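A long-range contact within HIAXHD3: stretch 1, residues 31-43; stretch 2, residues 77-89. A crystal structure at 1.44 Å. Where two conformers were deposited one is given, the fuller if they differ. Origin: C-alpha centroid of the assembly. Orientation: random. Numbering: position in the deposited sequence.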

ATOM      1  N   TYR A  31      -5.467   5.356  -8.966  1.00  4.34           N
ATOM      2  CA  TYR A  31      -5.338   3.974  -8.444  1.00  4.12           C
ATOM      3  C   TYR A  31      -5.356   4.127  -6.944  1.00  4.31           C
ATOM      4  O   TYR A  31      -4.578   4.916  -6.388  1.00  4.74           O
ATOM      5  CB  TYR A  31      -3.967   3.481  -8.899  1.00  4.14           C
ATOM      6  CG  TYR A  31      -3.458   2.108  -8.517  1.00  4.79           C
ATOM      7  CD1 TYR A  31      -3.376   1.686  -7.184  1.00  4.90           C
ATOM      8  CD2 TYR A  31      -2.954   1.270  -9.507  1.00  6.49           C
ATOM      9  CE1 TYR A  31      -2.822   0.449  -6.852  1.00  4.16           C
ATOM     10  CE2 TYR A  31      -2.419   0.037  -9.177  1.00  5.74           C
ATOM     11  CZ  TYR A  31      -2.344  -0.365  -7.871  1.00  4.92           C
ATOM     12  OH  TYR A  31      -1.788  -1.607  -7.657  1.00  5.60           O
ATOM     13  N   SER A  32      -6.256   3.404  -6.296  1.00  4.17           N
ATOM     14  CA  SER A  32      -6.400   3.405  -4.845  1.00  4.50           C
ATOM     15  C   SER A  32      -6.059   2.026  -4.282  1.00  4.76           C
ATOM     16  O   SER A  32      -6.511   1.026  -4.830  1.00  5.13           O
ATOM     17  CB  SER A  32      -7.834   3.808  -4.496  1.00  5.55           C
ATOM     18  OG  SER A  32      -8.095   3.714  -3.106  1.00  8.19           O
ATOM     19  N   SER A  33      -5.295   1.968  -3.191  1.00  5.37           N
ATOM     20  CA  SER A  33      -4.836   0.696  -2.607  1.00  5.13           C
ATOM     21  C   SER A  33      -5.099   0.572  -1.102  1.00  5.54           C
ATOM     22  O   SER A  33      -5.509   1.556  -0.444  1.00  5.75           O
ATOM     23  CB  SER A  33      -3.361   0.396  -2.943  1.00  5.43           C
ATOM     24  OG  SER A  33      -2.496   1.311  -2.296  1.00  6.98           O
ATOM     25  N   SER A  34      -4.854  -0.634  -0.564  1.00  5.60           N
ATOM     26  CA  SER A  34      -5.126  -0.926   0.845  0.64  5.76           C
ATOM     27  C   SER A  34      -3.875  -0.990   1.693  1.00  5.64           C
ATOM     28  O   SER A  34      -2.800  -1.439   1.246  1.00  6.53           O
ATOM     29  CB  SER A  34      -5.835  -2.262   0.937  0.64  6.69           C
ATOM     30  OG  SER A  34      -6.997  -2.214   0.154  0.64  9.89           O
ATOM     31  N   THR A  35      -4.016  -0.526   2.936  1.00  5.12           N
ATOM     32  CA  THR A  35      -2.856  -0.314   3.798  1.00  4.39           C
ATOM     33  C   THR A  35      -2.976  -0.853   5.220  1.00  4.21           C
ATOM     34  O   THR A  35      -2.102  -0.608   6.017  1.00  3.95           O
ATOM     35  CB  THR A  35      -2.549   1.189   3.914  1.00  4.53           C
ATOM     36  OG1 THR A  35      -3.789   1.912   3.934  1.00  4.97           O
ATOM     37  CG2 THR A  35      -1.708   1.679   2.695  1.00  5.82           C
ATOM     38  N   PHE A  36      -4.053  -1.565   5.549  1.00  4.24           N
ATOM     39  CA  PHE A  36      -4.118  -2.220   6.876  1.00  3.81           C
ATOM     40  C   PHE A  36      -3.972  -1.178   8.001  1.00  4.08           C
ATOM     41  O   PHE A  36      -4.743  -0.208   8.014  1.00  4.25           O
ATOM     42  CB  PHE A  36      -3.169  -3.453   6.922  1.00  4.32           C
ATOM     43  CG  PHE A  36      -3.527  -4.456   5.852  1.00  5.41           C
ATOM     44  CD1 PHE A  36      -3.061  -4.317   4.532  1.00  5.31           C
ATOM     45  CD2 PHE A  36      -4.452  -5.473   6.137  1.00  5.70           C
ATOM     46  CE1 PHE A  36      -3.473  -5.208   3.538  1.00  6.05           C
ATOM     47  CE2 PHE A  36      -4.867  -6.361   5.148  1.00  5.96           C
ATOM     48  CZ  PHE A  36      -4.364  -6.229   3.857  1.00  6.04           C
ATOM     49  N   ALA A  37      -3.014  -1.352   8.900  1.00  4.07           N
ATOM     50  CA  ALA A  37      -2.830  -0.418  10.013  1.00  4.13           C
ATOM     51  C   ALA A  37      -1.746   0.632   9.750  1.00  3.96           C
ATOM     52  O   ALA A  37      -1.358   1.367  10.655  1.00  4.38           O
ATOM     53  CB  ALA A  37      -2.558  -1.175  11.321  1.00  5.21           C
ATOM     54  N   TYR A  38      -1.287   0.746   8.510  1.00  3.55           N
ATOM     55  CA  TYR A  38      -0.315   1.800   8.164  1.00  3.43           C
ATOM     56  C   TYR A  38      -1.016   3.159   8.012  1.00  3.42           C
ATOM     57  O   TYR A  38      -2.157   3.234   7.596  1.00  4.22           O
ATOM     58  CB  TYR A  38       0.486   1.383   6.924  1.00  3.49           C
ATOM     59  CG  TYR A  38       1.387   0.174   7.246  1.00  3.72           C
ATOM     60  CD1 TYR A  38       2.642   0.351   7.776  1.00  4.11           C
ATOM     61  CD2 TYR A  38       0.951  -1.152   7.029  1.00  3.96           C
ATOM     62  CE1 TYR A  38       3.467  -0.741   8.086  1.00  4.58           C
ATOM     63  CE2 TYR A  38       1.746  -2.248   7.331  1.00  4.40           C
ATOM     64  CZ  TYR A  38       3.022  -2.041   7.855  1.00  4.99           C
ATOM     65  OH  TYR A  38       3.850  -3.122   8.173  1.00  5.47           O
ATOM     66  N   SER A  39      -0.370   4.210   8.460  1.00  3.21           N
ATOM     67  CA  SER A  39      -1.026   5.516   8.612  1.00  3.18           C
ATOM     68  C   SER A  39      -0.101   6.625   8.099  1.00  3.24           C
ATOM     69  O   SER A  39       1.012   6.776   8.613  1.00  3.36           O
ATOM     70  CB  SER A  39      -1.288   5.753  10.104  1.00  3.70           C
ATOM     71  OG  SER A  39      -1.871   7.043  10.310  1.00  4.70           O
ATOM     72  N   PRO A  40      -0.536   7.457   7.141  1.00  3.53           N
ATOM     73  CA  PRO A  40      -1.849   7.572   6.544  1.00  3.55           C
ATOM     74  C   PRO A  40      -2.201   6.333   5.740  1.00  3.54           C
ATOM     75  O   PRO A  40      -1.320   5.585   5.300  1.00  3.81           O
ATOM     76  CB  PRO A  40      -1.719   8.808   5.615  1.00  3.94           C
ATOM     77  CG  PRO A  40      -0.271   8.909   5.333  1.00  4.07           C
ATOM     78  CD  PRO A  40       0.399   8.472   6.605  1.00  3.89           C
ATOM     79  N   GLY A  41      -3.493   6.162   5.523  1.00  3.31           N
ATOM     80  CA  GLY A  41      -3.990   5.003   4.804  1.00  3.62           C
ATOM     81  C   GLY A  41      -4.566   5.347   3.445  1.00  3.60           C
ATOM     82  O   GLY A  41      -4.839   6.515   3.152  1.00  3.65           O
ATOM     83  N   ALA A  42      -4.768   4.295   2.641  1.00  3.87           N
ATOM     84  CA  ALA A  42      -5.458   4.375   1.345  1.00  3.54           C
ATOM     85  C   ALA A  42      -4.777   5.315   0.362  1.00  3.39           C
ATOM     86  O   ALA A  42      -5.354   6.339  -0.034  1.00  3.32           O
ATOM     87  CB  ALA A  42      -6.946   4.716   1.494  1.00  3.83           C
ATOM     88  N   PRO A  43      -3.558   4.972  -0.052  1.00  3.23           N
ATOM     89  CA  PRO A  43      -2.841   5.821  -1.018  1.00  3.82           C
ATOM     90  C   PRO A  43      -3.606   5.924  -2.325  1.00  3.92           C
ATOM     91  O   PRO A  43      -4.366   4.995  -2.693  1.00  4.59           O
ATOM     92  CB  PRO A  43      -1.554   5.043  -1.304  1.00  4.45           C
ATOM     93  CG  PRO A  43      -1.610   3.808  -0.518  1.00  4.85           C
ATOM     94  CD  PRO A  43      -2.840   3.730   0.284  1.00  4.00           C
ATOM     95  N   GLY A  77      -2.169  -4.755  18.902  1.00  6.54           N
ATOM     96  CA  GLY A  77      -2.549  -3.450  18.357  1.00  6.58           C
ATOM     97  C   GLY A  77      -3.736  -3.565  17.427  1.00  6.58           C
ATOM     98  O   GLY A  77      -4.760  -4.137  17.805  1.00  8.50           O
ATOM     99  N   ALA A  78      -3.586  -3.031  16.213  1.00  5.69           N
ATOM    100  CA  ALA A  78      -4.545  -3.272  15.131  1.00  5.34           C
ATOM    101  C   ALA A  78      -3.811  -3.880  13.930  1.00  4.97           C
ATOM    102  O   ALA A  78      -4.212  -3.698  12.781  1.00  5.32           O
ATOM    103  CB  ALA A  78      -5.265  -1.978  14.730  1.00  5.63           C
ATOM    104  N   TYR A  79      -2.718  -4.591  14.199  1.00  4.30           N
ATOM    105  CA  TYR A  79      -1.988  -5.278  13.138  1.00  4.37           C
ATOM    106  C   TYR A  79      -2.912  -6.105  12.252  1.00  4.27           C
ATOM    107  O   TYR A  79      -3.676  -6.941  12.754  1.00  4.71           O
ATOM    108  CB  TYR A  79      -0.862  -6.160  13.693  1.00  4.57           C
ATOM    109  CG  TYR A  79       0.351  -5.391  14.106  1.00  4.56           C
ATOM    110  CD1 TYR A  79       1.226  -4.858  13.140  1.00  4.69           C
ATOM    111  CD2 TYR A  79       0.640  -5.202  15.451  1.00  4.84           C
ATOM    112  CE1 TYR A  79       2.375  -4.160  13.530  1.00  4.63           C
ATOM    113  CE2 TYR A  79       1.768  -4.473  15.857  1.00  4.49           C
ATOM    114  CZ  TYR A  79       2.639  -3.980  14.903  1.00  4.95           C
ATOM    115  OH  TYR A  79       3.745  -3.267  15.308  1.00  4.56           O
ATOM    116  N   VAL A  80      -2.800  -5.888  10.933  1.00  4.39           N
ATOM    117  CA  VAL A  80      -3.505  -6.676   9.902  1.00  4.45           C
ATOM    118  C   VAL A  80      -5.029  -6.447   9.962  1.00  4.62           C
ATOM    119  O   VAL A  80      -5.803  -7.177   9.351  1.00  5.26           O
ATOM    120  CB  VAL A  80      -3.098  -8.188   9.856  1.00  4.57           C
ATOM    121  CG1 VAL A  80      -3.376  -8.792   8.485  1.00  4.87           C
ATOM    122  CG2 VAL A  80      -1.651  -8.383  10.225  1.00  4.96           C
ATOM    123  N   LYS A  81      -5.450  -5.432  10.698  1.00  4.36           N
ATOM    124  CA  LYS A  81      -6.830  -4.968  10.644  1.00  4.67           C
ATOM    125  C   LYS A  81      -6.879  -3.758   9.718  1.00  4.82           C
ATOM    126  O   LYS A  81      -6.317  -3.807   8.630  1.00  4.55           O
ATOM    127  CB  LYS A  81      -7.394  -4.730  12.052  1.00  5.51           C
ATOM    128  CG  LYS A  81      -7.434  -6.024  12.892  1.00  7.80           C
ATOM    129  CD  LYS A  81      -8.038  -5.761  14.252  1.00 10.46           C
ATOM    130  CE  LYS A  81      -8.155  -7.030  15.066  1.00 14.48           C
ATOM    131  NZ  LYS A  81      -8.480  -6.730  16.493  1.00 19.55           N
ATOM    132  N   GLY A  82      -7.562  -2.696  10.120  1.00  5.41           N
ATOM    133  CA  GLY A  82      -7.579  -1.474   9.330  1.00  4.98           C
ATOM    134  C   GLY A  82      -8.122  -1.649   7.921  1.00  4.65           C
ATOM    135  O   GLY A  82      -9.120  -2.327   7.721  1.00  4.90           O
ATOM    136  N   ILE A  83      -7.469  -0.997   6.967  1.00  4.07           N
ATOM    137  CA  ILE A  83      -8.006  -0.877   5.627  1.00  4.15           C
ATOM    138  C   ILE A  83      -7.702  -2.108   4.785  1.00  4.33           C
ATOM    139  O   ILE A  83      -6.552  -2.382   4.435  1.00  4.36           O
ATOM    140  CB  ILE A  83      -7.474   0.391   4.928  1.00  3.99           C
ATOM    141  CG1 ILE A  83      -7.944   1.625   5.710  1.00  4.51           C
ATOM    142  CG2 ILE A  83      -7.889   0.427   3.450  1.00  4.63           C
ATOM    143  CD1 ILE A  83      -7.329   2.946   5.221  1.00  4.39           C
ATOM    144  N   TRP A  84      -8.765  -2.869   4.537  1.00  4.72           N
ATOM    145  CA  TRP A  84      -8.745  -3.992   3.602  1.00  5.40           C
ATOM    146  C   TRP A  84      -9.231  -3.482   2.247  1.00  5.28           C
ATOM    147  O   TRP A  84      -9.125  -2.274   1.955  1.00  5.40           O
ATOM    148  CB  TRP A  84      -9.570  -5.137   4.157  1.00  6.38           C
ATOM    149  CG  TRP A  84      -8.880  -5.898   5.262  1.00  7.84           C
ATOM    150  CD1 TRP A  84      -8.086  -5.393   6.288  1.00  7.97           C
ATOM    151  CD2 TRP A  84      -8.942  -7.339   5.491  1.00 11.61           C
ATOM    152  NE1 TRP A  84      -7.677  -6.394   7.138  1.00  9.12           N
ATOM    153  CE2 TRP A  84      -8.133  -7.601   6.697  1.00 12.31           C
ATOM    154  CE3 TRP A  84      -9.527  -8.404   4.817  1.00 14.03           C
ATOM    155  CZ2 TRP A  84      -7.955  -8.881   7.196  1.00 15.23           C
ATOM    156  CZ3 TRP A  84      -9.346  -9.695   5.324  1.00 15.87           C
ATOM    157  CH2 TRP A  84      -8.580  -9.931   6.490  1.00 17.13           C
ATOM    158  N   ALA A  85      -9.729  -4.356   1.377  1.00  5.98           N
ATOM    159  CA  ALA A  85     -10.166  -3.876   0.064  1.00  5.61           C
ATOM    160  C   ALA A  85     -11.267  -2.837   0.211  1.00  5.82           C
ATOM    161  O   ALA A  85     -12.292  -3.100   0.880  1.00  7.16           O
ATOM    162  CB  ALA A  85     -10.628  -5.026  -0.818  1.00  6.55           C
ATOM    163  N   SER A  86     -11.025  -1.679  -0.394  1.00  5.40           N
ATOM    164  CA  SER A  86     -11.919  -0.521  -0.290  1.00  4.41           C
ATOM    165  C   SER A  86     -12.189   0.077  -1.663  1.00  4.15           C
ATOM    166  O   SER A  86     -11.997  -0.600  -2.679  1.00  4.42           O
ATOM    167  CB  SER A  86     -11.305   0.466   0.702  1.00  4.86           C
ATOM    168  OG  SER A  86     -11.029  -0.212   1.924  1.00  5.84           O
ATOM    169  N   THR A  87     -12.710   1.293  -1.736  1.00  3.69           N
ATOM    170  CA  THR A  87     -13.129   1.785  -3.045  1.00  3.95           C
ATOM    171  C   THR A  87     -13.059   3.310  -3.098  1.00  3.56           C
ATOM    172  O   THR A  87     -13.237   3.971  -2.087  1.00  3.88           O
ATOM    173  CB  THR A  87     -14.545   1.253  -3.405  1.00  4.17           C
ATOM    174  OG1 THR A  87     -14.847   1.614  -4.748  1.00  4.86           O
ATOM    175  CG2 THR A  87     -15.617   1.816  -2.484  1.00  4.55           C
ATOM    176  N   LEU A  88     -12.819   3.827  -4.304  1.00  3.51           N
ATOM    177  CA  LEU A  88     -12.669   5.263  -4.555  1.00  3.73           C
ATOM    178  C   LEU A  88     -13.235   5.579  -5.926  1.00  3.74           C
ATOM    179  O   LEU A  88     -12.975   4.841  -6.885  1.00  4.43           O
ATOM    180  CB  LEU A  88     -11.198   5.649  -4.592  1.00  4.21           C
ATOM    181  CG  LEU A  88     -10.842   7.112  -4.868  1.00  4.74           C
ATOM    182  CD1 LEU A  88     -11.236   7.929  -3.645  1.00  4.54           C
ATOM    183  CD2 LEU A  88      -9.347   7.275  -5.094  1.00  6.17           C
ATOM    184  N   ARG A  89     -13.978   6.683  -6.030  1.00  3.73           N
ATOM    185  CA  ARG A  89     -14.425   7.216  -7.339  1.00  3.50           C
ATOM    186  C   ARG A  89     -14.490   8.723  -7.275  1.00  3.59           C
ATOM    187  O   ARG A  89     -14.593   9.300  -6.205  1.00  4.32           O
ATOM    188  CB  ARG A  89     -15.800   6.668  -7.800  1.00  3.88           C
ATOM    189  CG  ARG A  89     -15.873   5.154  -8.074  1.00  4.48           C
ATOM    190  CD  ARG A  89     -15.193   4.784  -9.391  1.00  5.80           C
ATOM    191  NE  ARG A  89     -14.964   3.352  -9.556  1.00  7.94           N
ATOM    192  CZ  ARG A  89     -15.756   2.507 -10.228  1.00  7.11           C
ATOM    193  NH1 ARG A  89     -16.894   2.900 -10.829  1.00  7.08           N
ATOM    194  NH2 ARG A  89     -15.410   1.233 -10.289  1.00  7.77           N
TER
HETATM  195  O   HOH W   1      -8.619  -1.006  -1.627  1.00  9.64           O
HETATM  196  O   HOH W   2      -1.152  -3.894   9.540  1.00  5.19           O

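The apolar centre of this contact is built from two residues, F36 and I83, which face each other across the two stretches, their CA atoms 4.3 Å apart (F36 CA to I83 CA), and send their side chains in different directions. I83 points toward the first stretch, and its chi1 m, chi2 t rotamer extends CD1 into the fold made by T35, G41 and A42: I83 CD1 lies 4.1 Å from A42 CB and 3.9 Å from G41 CA. The lack of a side chain at G41 is part of the fit, since a CB there would come within 2.7 Å of I83 CD1. T35 closes the fold from within its own stretch, its OG1 accepting a hydrogen bond from A42 N at 2.9 Å.

F36 takes the other route. Its CA-to-CB bond points away overall, yet chi1 m lays the ring along the second stretch, where F36 loses more surface than any other residue of the contact. F36 CE2 approaches W84 CD1 at 3.5 Å, and the two rings meet obliquely, their planes at 55°, with F36 CE2 over one face of the indole. W84 is itself held by a hydrogen bond from its NE1 to V80 O, 3.0 Å, so the indole is anchored within its own stretch while it packs against F36. V80 adds CG1, 4.2 Å from F36 CD2, and A37 extends the apolar patch with its CB 4.4 Å from A78 CB.

Between these side chains the backbones pair once, as a single antiparallel bridge. F36 N donates to I83 O at 2.9 Å, and I83 N returns a bond to F36 O at 3.0 Å. F36 brings its half of the bridge from the type II' turn from T35 to Y38, where it has positive phi. G82 lets the chains come this close: its CA is 3.4 Å from F36 O in a CA-H...O contact, and a CB would fall 2.0 Å from that oxygen. F36 CA makes a similar contact with K81 O at 3.2 Å.

Farther along, S32 CB comes within 3.8 Å of L88 CD2, a van der Waals contact. Toward the polar edge, two waters join the direct hydrogen bonds in linking the stretches. Water 2 accepts from both A37 N, 3.2 Å, and V80 N, 2.9 Å, linking two turns. S34 OG donates to W84 O at 2.8 Å and accepts from water 1 at 2.7 Å; the same water accepts from S86 N at 2.8 Å. W84 O also receives S86 OG, 2.8 Å away, so one carbonyl gathers a serine from each stretch.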